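Local coordinates for nucleoprotein (Sendai virus, PDB 6M7D), which coats the viral RNA in a helical nucleocapsid at six nucleotides per subunit, shielding it from nucleases and keeping it as template for transcription and replication, at residues A[110-115]-A[126-131]; A[116-121]-A[133-138]; A[144-149]-A[208-213]; A[187-192]-A[212-217]. All blocks are in the same frame, centred on the assembly; numbering follows the deposited sequence.

Interaction 1: residues A[110-115]-A[126-131]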
# COMPACT_ATOMS: atom_id res chain seq x y z
N PRO A 110 -24.41 -29.63 13.67
CA PRO A 110 -25.87 -29.49 13.75
C PRO A 110 -26.38 -29.73 15.18
O PRO A 110 -27.28 -29.04 15.60
CB PRO A 110 -26.40 -30.57 12.80
CG PRO A 110 -25.27 -31.58 12.72
CD PRO A 110 -24.01 -30.75 12.82
N LYS A 111 -25.79 -30.72 15.86
CA LYS A 111 -26.19 -31.10 17.24
C LYS A 111 -25.95 -29.93 18.21
O LYS A 111 -26.83 -29.69 19.06
CB LYS A 111 -25.38 -32.32 17.70
CG LYS A 111 -25.58 -33.58 16.87
CD LYS A 111 -24.80 -34.77 17.39
CE LYS A 111 -25.00 -36.02 16.57
NZ LYS A 111 -24.24 -37.16 17.11
N ARG A 112 -24.84 -29.20 18.05
CA ARG A 112 -24.52 -28.08 18.98
C ARG A 112 -25.13 -26.77 18.48
O ARG A 112 -24.75 -26.31 17.38
CB ARG A 112 -23.01 -27.92 19.11
CG ARG A 112 -22.56 -26.47 19.28
CD ARG A 112 -21.05 -26.31 19.31
NE ARG A 112 -20.48 -26.67 20.60
CZ ARG A 112 -20.31 -25.82 21.60
NH1 ARG A 112 -20.67 -24.55 21.47
NH2 ARG A 112 -19.79 -26.23 22.74
N THR A 113 -26.05 -26.20 19.26
CA THR A 113 -26.70 -24.89 18.96
C THR A 113 -26.25 -23.86 20.00
O THR A 113 -26.79 -22.74 20.00
CB THR A 113 -28.22 -25.03 18.95
OG1 THR A 113 -28.78 -23.74 18.70
CG2 THR A 113 -28.78 -25.57 20.25
N LYS A 114 -25.27 -24.23 20.84
CA LYS A 114 -24.78 -23.36 21.94
C LYS A 114 -24.17 -22.07 21.39
O LYS A 114 -24.46 -21.00 21.95
CB LYS A 114 -23.74 -24.13 22.77
CG LYS A 114 -24.22 -25.46 23.34
CD LYS A 114 -23.13 -26.24 24.04
CE LYS A 114 -23.60 -27.60 24.52
NZ LYS A 114 -22.49 -28.37 25.14
N THR A 115 -23.38 -22.16 20.31
CA THR A 115 -22.75 -20.95 19.73
C THR A 115 -23.00 -20.89 18.22
O THR A 115 -22.03 -21.04 17.45
CB THR A 115 -21.25 -20.91 20.03
OG1 THR A 115 -20.66 -22.11 19.50
CG2 THR A 115 -20.94 -20.81 21.51
N GLU A 126 -11.46 -30.00 21.11
CA GLU A 126 -12.48 -28.96 20.80
C GLU A 126 -12.48 -27.93 21.94
O GLU A 126 -12.51 -28.36 23.11
CB GLU A 126 -13.87 -29.59 20.64
CG GLU A 126 -14.54 -29.91 21.96
CD GLU A 126 -16.00 -30.32 21.83
OE1 GLU A 126 -16.48 -30.43 20.69
OE2 GLU A 126 -16.65 -30.53 22.88
N TYR A 127 -12.48 -26.63 21.62
CA TYR A 127 -12.44 -25.57 22.65
C TYR A 127 -13.77 -24.81 22.71
O TYR A 127 -14.21 -24.30 21.66
CB TYR A 127 -11.32 -24.57 22.34
CG TYR A 127 -10.01 -25.19 21.92
CD1 TYR A 127 -9.86 -25.80 20.69
CD2 TYR A 127 -8.90 -25.15 22.76
CE1 TYR A 127 -8.66 -26.37 20.30
CE2 TYR A 127 -7.69 -25.71 22.39
CZ TYR A 127 -7.57 -26.33 21.15
OH TYR A 127 -6.38 -26.88 20.78
N GLU A 128 -14.37 -24.72 23.90
CA GLU A 128 -15.64 -23.98 24.09
C GLU A 128 -15.38 -22.57 24.66
O GLU A 128 -16.20 -21.68 24.39
CB GLU A 128 -16.63 -24.77 24.94
CG GLU A 128 -17.14 -26.03 24.26
CD GLU A 128 -18.07 -26.89 25.10
OE1 GLU A 128 -18.19 -26.61 26.31
OE2 GLU A 128 -18.67 -27.83 24.54
N ARG A 129 -14.31 -22.40 25.44
CA ARG A 129 -14.00 -21.07 26.03
C ARG A 129 -13.71 -20.09 24.90
O ARG A 129 -14.22 -18.95 24.93
CB ARG A 129 -12.81 -21.17 26.99
CG ARG A 129 -13.10 -21.99 28.24
CD ARG A 129 -11.94 -22.05 29.21
NE ARG A 129 -12.23 -22.90 30.35
CZ ARG A 129 -11.36 -23.22 31.30
NH1 ARG A 129 -11.72 -24.00 32.30
NH2 ARG A 129 -10.12 -22.76 31.24
N THR A 130 -12.93 -20.55 23.91
CA THR A 130 -12.59 -19.78 22.72
C THR A 130 -13.81 -19.58 21.83
O THR A 130 -13.98 -18.52 21.22
CB THR A 130 -11.48 -20.48 21.94
OG1 THR A 130 -10.31 -20.58 22.77
CG2 THR A 130 -11.12 -19.70 20.69
N THR A 131 -14.68 -20.59 21.77
CA THR A 131 -15.85 -20.50 20.91
C THR A 131 -16.85 -19.48 21.43
O THR A 131 -17.43 -18.71 20.65
CB THR A 131 -16.51 -21.87 20.78
OG1 THR A 131 -15.52 -22.83 20.39
CG2 THR A 131 -17.57 -21.83 19.72
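Arg112 leaves the loop 110-115 with its CB directed at the segment that leads into helix 129-135. CB and CG carry the chain towards strand 118-122, where CD packs against Phe118 O and the outer part passes the Ile119 side chain; an arginine is long enough to cross this distance and still end in a charge. A bend at chi3 (-79°) swings the guanidinium onto Glu128. NH2 stands 2.7 Å from Glu128 OE2, a salt bridge whose hydrogen bond is weak because the N-H is poorly aimed (120°). The guanidinium and carboxylate planes lie 61° apart, so the two groups meet through one pair of atoms, not as a flat, two-pronged pair. NH1 turns back to its own loop, 3.1 Å from Thr115 OG1, again a weak bond. Over one face of the guanidinium, toward the rim, passes the CD of Lys114, whose extended chain brings NZ to 3.9 Å from the same Glu128 OE2, a long ion pair. One carboxylate oxygen thus serves two cations, which probably favours its ionised form. Beside the charged group Thr115 and Thr131 cross at about a right angle, the methyl CG2 of Thr131, anti to its backbone N, lying against Thr115 OG1 and CB. Thr131 OG1 turns away from the loop, donating a hydrogen bond to Tyr127 O and taking one from Val120 N. Threonine suits this position, offering a methyl to the loop and a hydroxyl to the strand pair. The contact ties the loop after strand 99-108 to the junction where edge strand 125-127, paired with 118-122, passes into helix 129-135.

Interaction 2: residues A[116-121]-A[133-138]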
# COMPACT_ATOMS: atom_id res chain seq x y z
N ASP A 116 -24.26 -20.66 17.83
CA ASP A 116 -24.65 -20.55 16.40
C ASP A 116 -24.20 -21.80 15.63
O ASP A 116 -23.71 -21.65 14.50
CB ASP A 116 -24.12 -19.26 15.76
CG ASP A 116 -24.50 -18.01 16.54
OD1 ASP A 116 -25.32 -18.13 17.47
OD2 ASP A 116 -23.98 -16.93 16.20
N GLY A 117 -24.34 -22.98 16.24
CA GLY A 117 -23.95 -24.23 15.55
C GLY A 117 -22.47 -24.30 15.25
O GLY A 117 -22.06 -25.25 14.56
N PHE A 118 -21.67 -23.36 15.77
CA PHE A 118 -20.21 -23.36 15.48
C PHE A 118 -19.44 -23.91 16.68
O PHE A 118 -19.97 -23.88 17.81
CB PHE A 118 -19.72 -21.96 15.11
CG PHE A 118 -20.27 -21.42 13.81
CD1 PHE A 118 -19.92 -21.99 12.60
CD2 PHE A 118 -21.11 -20.32 13.81
CE1 PHE A 118 -20.42 -21.48 11.41
CE2 PHE A 118 -21.61 -19.81 12.61
CZ PHE A 118 -21.26 -20.40 11.42
N ILE A 119 -18.23 -24.41 16.43
CA ILE A 119 -17.35 -24.93 17.46
C ILE A 119 -15.92 -24.82 16.96
O ILE A 119 -15.65 -25.09 15.79
CB ILE A 119 -17.71 -26.39 17.82
CG1 ILE A 119 -16.81 -26.92 18.94
CG2 ILE A 119 -17.66 -27.29 16.60
CD1 ILE A 119 -16.71 -26.02 20.15
N VAL A 120 -15.03 -24.35 17.83
CA VAL A 120 -13.59 -24.19 17.46
C VAL A 120 -12.86 -25.43 17.95
O VAL A 120 -12.78 -25.63 19.18
CB VAL A 120 -12.99 -22.90 18.06
CG1 VAL A 120 -11.51 -22.79 17.76
CG2 VAL A 120 -13.73 -21.66 17.59
N LYS A 121 -12.34 -26.24 17.02
CA LYS A 121 -11.64 -27.49 17.41
C LYS A 121 -10.29 -27.58 16.70
O LYS A 121 -10.25 -27.42 15.47
CB LYS A 121 -12.50 -28.70 17.01
CG LYS A 121 -13.97 -28.61 17.39
CD LYS A 121 -14.85 -29.54 16.59
CE LYS A 121 -14.35 -30.96 16.57
NZ LYS A 121 -15.20 -31.83 15.73
N TRP A 133 -16.01 -16.96 23.26
CA TRP A 133 -15.35 -15.66 23.08
C TRP A 133 -15.49 -15.17 21.65
O TRP A 133 -15.70 -13.97 21.42
CB TRP A 133 -13.88 -15.77 23.47
CG TRP A 133 -13.01 -14.76 22.81
CD1 TRP A 133 -13.10 -13.41 22.91
CD2 TRP A 133 -11.90 -15.03 21.95
NE1 TRP A 133 -12.12 -12.81 22.16
CE2 TRP A 133 -11.37 -13.78 21.56
CE3 TRP A 133 -11.30 -16.19 21.46
CZ2 TRP A 133 -10.28 -13.67 20.71
CZ3 TRP A 133 -10.22 -16.08 20.62
CH2 TRP A 133 -9.72 -14.83 20.25
N LEU A 134 -15.40 -16.07 20.68
CA LEU A 134 -15.37 -15.69 19.27
C LEU A 134 -16.77 -15.47 18.71
O LEU A 134 -16.98 -14.52 17.95
CB LEU A 134 -14.63 -16.75 18.47
CG LEU A 134 -14.60 -16.68 16.95
CD1 LEU A 134 -14.12 -15.33 16.48
CD2 LEU A 134 -13.71 -17.76 16.42
N PHE A 135 -17.72 -16.32 19.06
CA PHE A 135 -19.07 -16.24 18.53
C PHE A 135 -20.08 -15.74 19.56
O PHE A 135 -21.28 -15.92 19.37
CB PHE A 135 -19.51 -17.61 18.00
CG PHE A 135 -18.68 -18.09 16.85
CD1 PHE A 135 -18.79 -17.49 15.61
CD2 PHE A 135 -17.78 -19.12 17.01
CE1 PHE A 135 -18.03 -17.92 14.55
CE2 PHE A 135 -17.02 -19.55 15.96
CZ PHE A 135 -17.14 -18.95 14.73
N GLY A 136 -19.62 -15.13 20.63
CA GLY A 136 -20.51 -14.57 21.63
C GLY A 136 -20.97 -13.19 21.25
O GLY A 136 -20.49 -12.56 20.29
N PRO A 137 -21.94 -12.68 22.01
CA PRO A 137 -22.43 -11.32 21.75
C PRO A 137 -21.39 -10.27 22.06
O PRO A 137 -21.05 -10.04 23.22
CB PRO A 137 -23.64 -11.20 22.69
CG PRO A 137 -23.99 -12.61 23.07
CD PRO A 137 -22.69 -13.35 23.08
N MET A 138 -20.86 -9.63 21.02
CA MET A 138 -19.84 -8.60 21.16
C MET A 138 -20.44 -7.25 20.80
O MET A 138 -21.04 -7.09 19.73
CB MET A 138 -18.64 -8.89 20.26
CG MET A 138 -17.80 -7.66 19.93
SD MET A 138 -16.51 -7.98 18.72
CE MET A 138 -15.25 -8.71 19.75
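The Phe135 ring is sandwiched between side chains: Phe118 CB lies over one face and Leu134 CG over the opposite one, both offset toward the rim, while Val120 CG2 stands at the edge. Phe118 CB comes to 3.7 Å from Phe135 CE2 and forms a CH-pi contact, 4.0 Å from the ring centroid. The rest of the Phe118 side chain follows the same face, so that the two rings make an offset stack with centroids 4.9 Å apart and planes only 19° from parallel. In both phenylalanines CG is anti to the carbonyl carbon, and the side chains cross at about a right angle even though the rings come out nearly flat on each other. The Phe118 ring also has a cation-pi partner in Lys108. Next along the strand, Ile119 points away, and Val120 again faces the helix. Its CG2, beside the backbone N, meets Leu134 CD2 at 4.1 Å and Phe135 CE2 at 4.2 Å. A beta-branched valine suits the extended strand, whereas the longer leucine and phenylalanine of helix 129-135 can reach across to it. Leu134 and Phe135 also rest on Ile106 of strand 99-108, so helix 129-135 packs on two neighbouring strands of the sheet; Phe118 also touches Ile53 of helix 47-62. With no hydrogen bond or ion pair between the two segments, the grip here comes from dispersion, ring stacking and the removal of apolar surface from water, so in this contact the fit of the shapes probably matters more than any directed bond.

Interaction 3: residues A[144-149]-A[208-213]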
# COMPACT_ATOMS: atom_id res chain seq x y z
N LEU A 144 -20.18 -1.95 11.86
CA LEU A 144 -19.16 -2.63 11.00
C LEU A 144 -19.26 -2.15 9.55
O LEU A 144 -18.21 -1.88 8.95
CB LEU A 144 -19.37 -4.14 11.10
CG LEU A 144 -18.29 -4.99 10.44
CD1 LEU A 144 -16.93 -4.69 11.05
CD2 LEU A 144 -18.61 -6.47 10.56
N PHE A 145 -20.49 -2.01 9.02
CA PHE A 145 -20.68 -1.60 7.61
C PHE A 145 -21.65 -0.42 7.53
O PHE A 145 -22.42 -0.20 8.47
CB PHE A 145 -21.21 -2.76 6.76
CG PHE A 145 -20.27 -3.93 6.59
CD1 PHE A 145 -19.11 -3.79 5.86
CD2 PHE A 145 -20.56 -5.16 7.15
CE1 PHE A 145 -18.24 -4.87 5.70
CE2 PHE A 145 -19.70 -6.23 6.99
CZ PHE A 145 -18.54 -6.09 6.26
N GLN A 146 -21.56 0.34 6.43
CA GLN A 146 -22.44 1.52 6.20
C GLN A 146 -23.85 1.04 5.85
O GLN A 146 -23.98 0.12 5.02
CB GLN A 146 -21.88 2.36 5.05
CG GLN A 146 -20.50 2.94 5.34
CD GLN A 146 -20.00 3.80 4.20
OE1 GLN A 146 -20.73 4.10 3.26
NE2 GLN A 146 -18.75 4.20 4.29
N GLY A 147 -24.87 1.66 6.45
CA GLY A 147 -26.28 1.32 6.19
C GLY A 147 -27.02 2.49 5.57
O GLY A 147 -26.96 3.59 6.15
N GLN A 148 -27.72 2.26 4.45
CA GLN A 148 -28.47 3.35 3.77
C GLN A 148 -29.88 2.86 3.41
O GLN A 148 -30.07 1.63 3.30
CB GLN A 148 -27.70 3.83 2.53
CG GLN A 148 -28.19 5.16 1.98
CD GLN A 148 -27.44 5.59 0.75
OE1 GLN A 148 -26.56 4.89 0.26
NE2 GLN A 148 -27.78 6.76 0.23
N ARG A 149 -30.83 3.79 3.30
CA ARG A 149 -32.24 3.47 2.94
C ARG A 149 -32.29 2.97 1.50
O ARG A 149 -31.51 3.48 0.67
CB ARG A 149 -33.11 4.72 3.11
CG ARG A 149 -33.24 5.20 4.55
CD ARG A 149 -34.21 6.36 4.69
NE ARG A 149 -34.31 6.83 6.06
CZ ARG A 149 -35.12 7.81 6.46
NH1 ARG A 149 -35.15 8.16 7.73
NH2 ARG A 149 -35.90 8.42 5.58
N ALA A 208 -23.98 -2.81 0.56
CA ALA A 208 -24.26 -3.39 1.86
C ALA A 208 -22.98 -3.79 2.60
O ALA A 208 -23.00 -3.95 3.82
CB ALA A 208 -25.17 -4.61 1.71
N LEU A 209 -21.87 -3.95 1.88
CA LEU A 209 -20.62 -4.37 2.48
C LEU A 209 -19.55 -3.30 2.41
O LEU A 209 -18.36 -3.63 2.49
CB LEU A 209 -20.13 -5.66 1.82
CG LEU A 209 -20.99 -6.90 2.03
CD1 LEU A 209 -20.52 -7.98 1.11
CD2 LEU A 209 -20.94 -7.36 3.47
N VAL A 210 -19.93 -2.04 2.27
CA VAL A 210 -18.96 -0.96 2.22
C VAL A 210 -18.58 -0.57 3.64
O VAL A 210 -19.44 -0.15 4.43
CB VAL A 210 -19.52 0.25 1.46
CG1 VAL A 210 -18.63 1.45 1.65
CG2 VAL A 210 -19.64 -0.08 -0.01
N PHE A 211 -17.30 -0.71 3.98
CA PHE A 211 -16.83 -0.37 5.32
C PHE A 211 -17.26 1.03 5.71
O PHE A 211 -17.27 1.95 4.89
CB PHE A 211 -15.30 -0.45 5.38
CG PHE A 211 -14.75 -1.84 5.35
CD1 PHE A 211 -15.59 -2.94 5.34
CD2 PHE A 211 -13.39 -2.05 5.33
CE1 PHE A 211 -15.07 -4.21 5.30
CE2 PHE A 211 -12.88 -3.31 5.29
CZ PHE A 211 -13.71 -4.39 5.28
N THR A 212 -17.61 1.20 6.98
CA THR A 212 -17.76 2.54 7.52
C THR A 212 -16.38 3.17 7.70
O THR A 212 -15.35 2.51 7.61
CB THR A 212 -18.50 2.52 8.85
OG1 THR A 212 -17.98 1.46 9.66
CG2 THR A 212 -19.96 2.30 8.63
N GLY A 213 -16.37 4.48 7.94
CA GLY A 213 -15.12 5.14 8.25
C GLY A 213 -14.47 4.59 9.51
O GLY A 213 -13.25 4.46 9.58
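Backbone pairing is brief but well formed. Gln146 N donates to Val210 O at 3.0 Å, with an N-H...O angle of 173° and the donor nearly along the C=O axis. It belongs to a single bridge of Phe145 with Phe211. Because the chains run at 105° to each other, they cross at this point instead of continuing as strands. The extended side chain of Gln146 carries on along the other backbone, and its NE2 reaches 2.8 Å from Phe211 O. Thr212 OG1, set between the backbone N and the carbonyl carbon, is hydrogen-bonded to Pro143 O, just before 144-149, and so links the two loops a second time.

Aromatic contacts centre on Phe145. Leu209 CD2 sits over one face of this ring, a CH-pi contact 4.1 Å from the centroid, and Leu144 CG lies on the opposite face. Val210 O is at the edge, in the ring plane. Phe211 meets Phe145 rim to rim, CE1 to CE1 at 3.3 Å, with planes 34° apart and neither ring over the other's face. A flat ring suits position 145, where leucines lie on both faces and a carbonyl meets the edge.

Van der Waals contacts complete the seam: Gln146 CG touches Thr212 CG2 at 3.4 Å, and the flat carboxamide of Gln146 lies by Val210 CG1.

Two loops, one before helix 154-160 and one before helix 213-225, are thus joined in a setting made largely of helices. Leu144 and Phe145 pack on Leu58 of helix 47-62, Phe145 and Phe211 on Ile170 of helix 163-181, and Phe211 also on Phe192 of helix 188-202.

Interaction 4: residues A[187-192]-A[212-217]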
# COMPACT_ATOMS: atom_id res chain seq x y z
N GLY A 187 -4.84 10.69 6.05
CA GLY A 187 -5.70 10.68 4.88
C GLY A 187 -6.18 9.29 4.55
O GLY A 187 -6.38 8.96 3.38
N LEU A 188 -6.37 8.46 5.57
CA LEU A 188 -6.73 7.06 5.36
C LEU A 188 -8.21 6.91 5.02
O LEU A 188 -8.56 6.09 4.17
CB LEU A 188 -6.39 6.23 6.59
CG LEU A 188 -7.06 4.86 6.69
CD1 LEU A 188 -6.61 3.95 5.57
CD2 LEU A 188 -6.77 4.23 8.03
N ARG A 189 -9.09 7.65 5.68
CA ARG A 189 -10.52 7.50 5.42
C ARG A 189 -10.89 8.07 4.06
O ARG A 189 -11.55 7.41 3.24
CB ARG A 189 -11.31 8.19 6.53
CG ARG A 189 -12.79 8.28 6.29
CD ARG A 189 -13.42 9.18 7.32
NE ARG A 189 -13.09 8.76 8.67
CZ ARG A 189 -13.99 8.42 9.59
NH1 ARG A 189 -15.28 8.45 9.29
NH2 ARG A 189 -13.59 8.04 10.80
N LYS A 190 -10.46 9.31 3.79
CA LYS A 190 -10.69 9.92 2.50
C LYS A 190 -10.06 9.10 1.38
O LYS A 190 -10.69 8.84 0.35
CB LYS A 190 -10.13 11.34 2.51
CG LYS A 190 -10.32 12.11 1.23
CD LYS A 190 -9.09 12.92 0.89
CE LYS A 190 -9.06 13.28 -0.58
NZ LYS A 190 -9.10 12.06 -1.44
N GLY A 191 -8.81 8.68 1.57
CA GLY A 191 -8.14 7.89 0.56
C GLY A 191 -8.77 6.52 0.38
O GLY A 191 -8.80 5.98 -0.73
N PHE A 192 -9.30 5.96 1.46
CA PHE A 192 -10.00 4.68 1.36
C PHE A 192 -11.22 4.81 0.48
O PHE A 192 -11.45 3.97 -0.39
CB PHE A 192 -10.41 4.17 2.74
CG PHE A 192 -11.29 2.95 2.68
CD1 PHE A 192 -12.67 3.06 2.61
CD2 PHE A 192 -10.74 1.69 2.65
CE1 PHE A 192 -13.46 1.95 2.53
CE2 PHE A 192 -11.53 0.58 2.57
CZ PHE A 192 -12.89 0.71 2.51
N THR A 212 -17.61 1.20 6.98
CA THR A 212 -17.76 2.54 7.52
C THR A 212 -16.38 3.17 7.70
O THR A 212 -15.35 2.51 7.61
CB THR A 212 -18.50 2.52 8.85
OG1 THR A 212 -17.98 1.46 9.66
CG2 THR A 212 -19.96 2.30 8.63
N GLY A 213 -16.37 4.48 7.94
CA GLY A 213 -15.12 5.14 8.25
C GLY A 213 -14.47 4.59 9.51
O GLY A 213 -13.25 4.46 9.58
N GLU A 214 -15.29 4.24 10.50
CA GLU A 214 -14.76 3.72 11.75
C GLU A 214 -14.10 2.36 11.54
O GLU A 214 -13.04 2.08 12.12
CB GLU A 214 -15.88 3.61 12.78
CG GLU A 214 -16.60 4.92 13.04
CD GLU A 214 -17.74 5.16 12.07
OE1 GLU A 214 -18.87 4.73 12.36
OE2 GLU A 214 -17.50 5.79 11.01
N THR A 215 -14.71 1.50 10.73
CA THR A 215 -14.08 0.24 10.37
C THR A 215 -12.75 0.47 9.67
O THR A 215 -11.76 -0.22 9.93
CB THR A 215 -15.01 -0.58 9.48
OG1 THR A 215 -16.22 -0.84 10.19
CG2 THR A 215 -14.36 -1.89 9.07
N VAL A 216 -12.74 1.44 8.74
CA VAL A 216 -11.50 1.75 7.97
C VAL A 216 -10.43 2.25 8.95
O VAL A 216 -9.28 1.79 8.84
CB VAL A 216 -11.79 2.80 6.88
CG1 VAL A 216 -10.51 3.31 6.23
CG2 VAL A 216 -12.75 2.27 5.83
N GLU A 217 -10.81 3.12 9.89
CA GLU A 217 -9.86 3.66 10.89
C GLU A 217 -9.36 2.52 11.79
O GLU A 217 -8.14 2.46 12.03
CB GLU A 217 -10.55 4.74 11.73
CG GLU A 217 -11.09 5.88 10.90
CD GLU A 217 -10.03 6.62 10.09
OE1 GLU A 217 -10.41 7.35 9.15
OE2 GLU A 217 -8.84 6.45 10.39
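Helix 188-202 belongs to the RNA-binding surface: it carries Lys190 and Arg195, both of which bind RNA, and Lys190 makes a long, weak ion pair with a phosphate. Lys190 itself points away from the 212-217 segment, leaving its neighbours to hold the helix. The axes of 188-192 and 213-217 approach to 9.5 Å, their directions 114° apart. Val216 packs between the helices with both methyls. CG2 lies over the centre of the Phe192 ring, 3.3 Å from its centroid, in a CH-pi contact, while CG1 meets Leu188 CG at 3.8 Å. Compact and branched, valine can fill both positions from one CB.

Helix 213-225 begins at the N-cap Thr212, whose OG1 weakly accepts from Thr215 N at 3.4 Å. Right after the cap comes Gly213, over which Arg189 lays one face of its guanidinium: Gly213 CA is 3.5 Å from Arg189 NH1, and glycine, with no side chain, lets the guanidinium lie this close to the backbone. At the guanidinium edge, Arg189 NE donates to Glu217 OE1 at 3.1 Å (142°), although the place of that oxygen is less sure. Glu214, in the first turn, lies where the helix dipole would probably favour a negative charge. On the other branch of the guanidinium, Arg189 NH1 and Glu214 OE2 form a long salt bridge of 3.9 Å.

Overall arrangement
Interactions 1 and 2 lie side by side on the small sheet and both use helix 129-135. They join at Val120, whose backbone pairs with Tyr127. Interaction 1 is partly buried and rests on ion pairs, whereas interaction 2 is more buried and essentially apolar, with no hydrogen bond across it. Interactions 3 and 4 form a second group, closer to the chain's centre, sharing Thr212 and Gly213 and touching through Phe211, Phe192 and Val216. Interaction 3 is a buried crossing of loops with a backbone bond. Interaction 4, beside the RNA, combines buried apolar packing around Val216 with ion pairs at the surface.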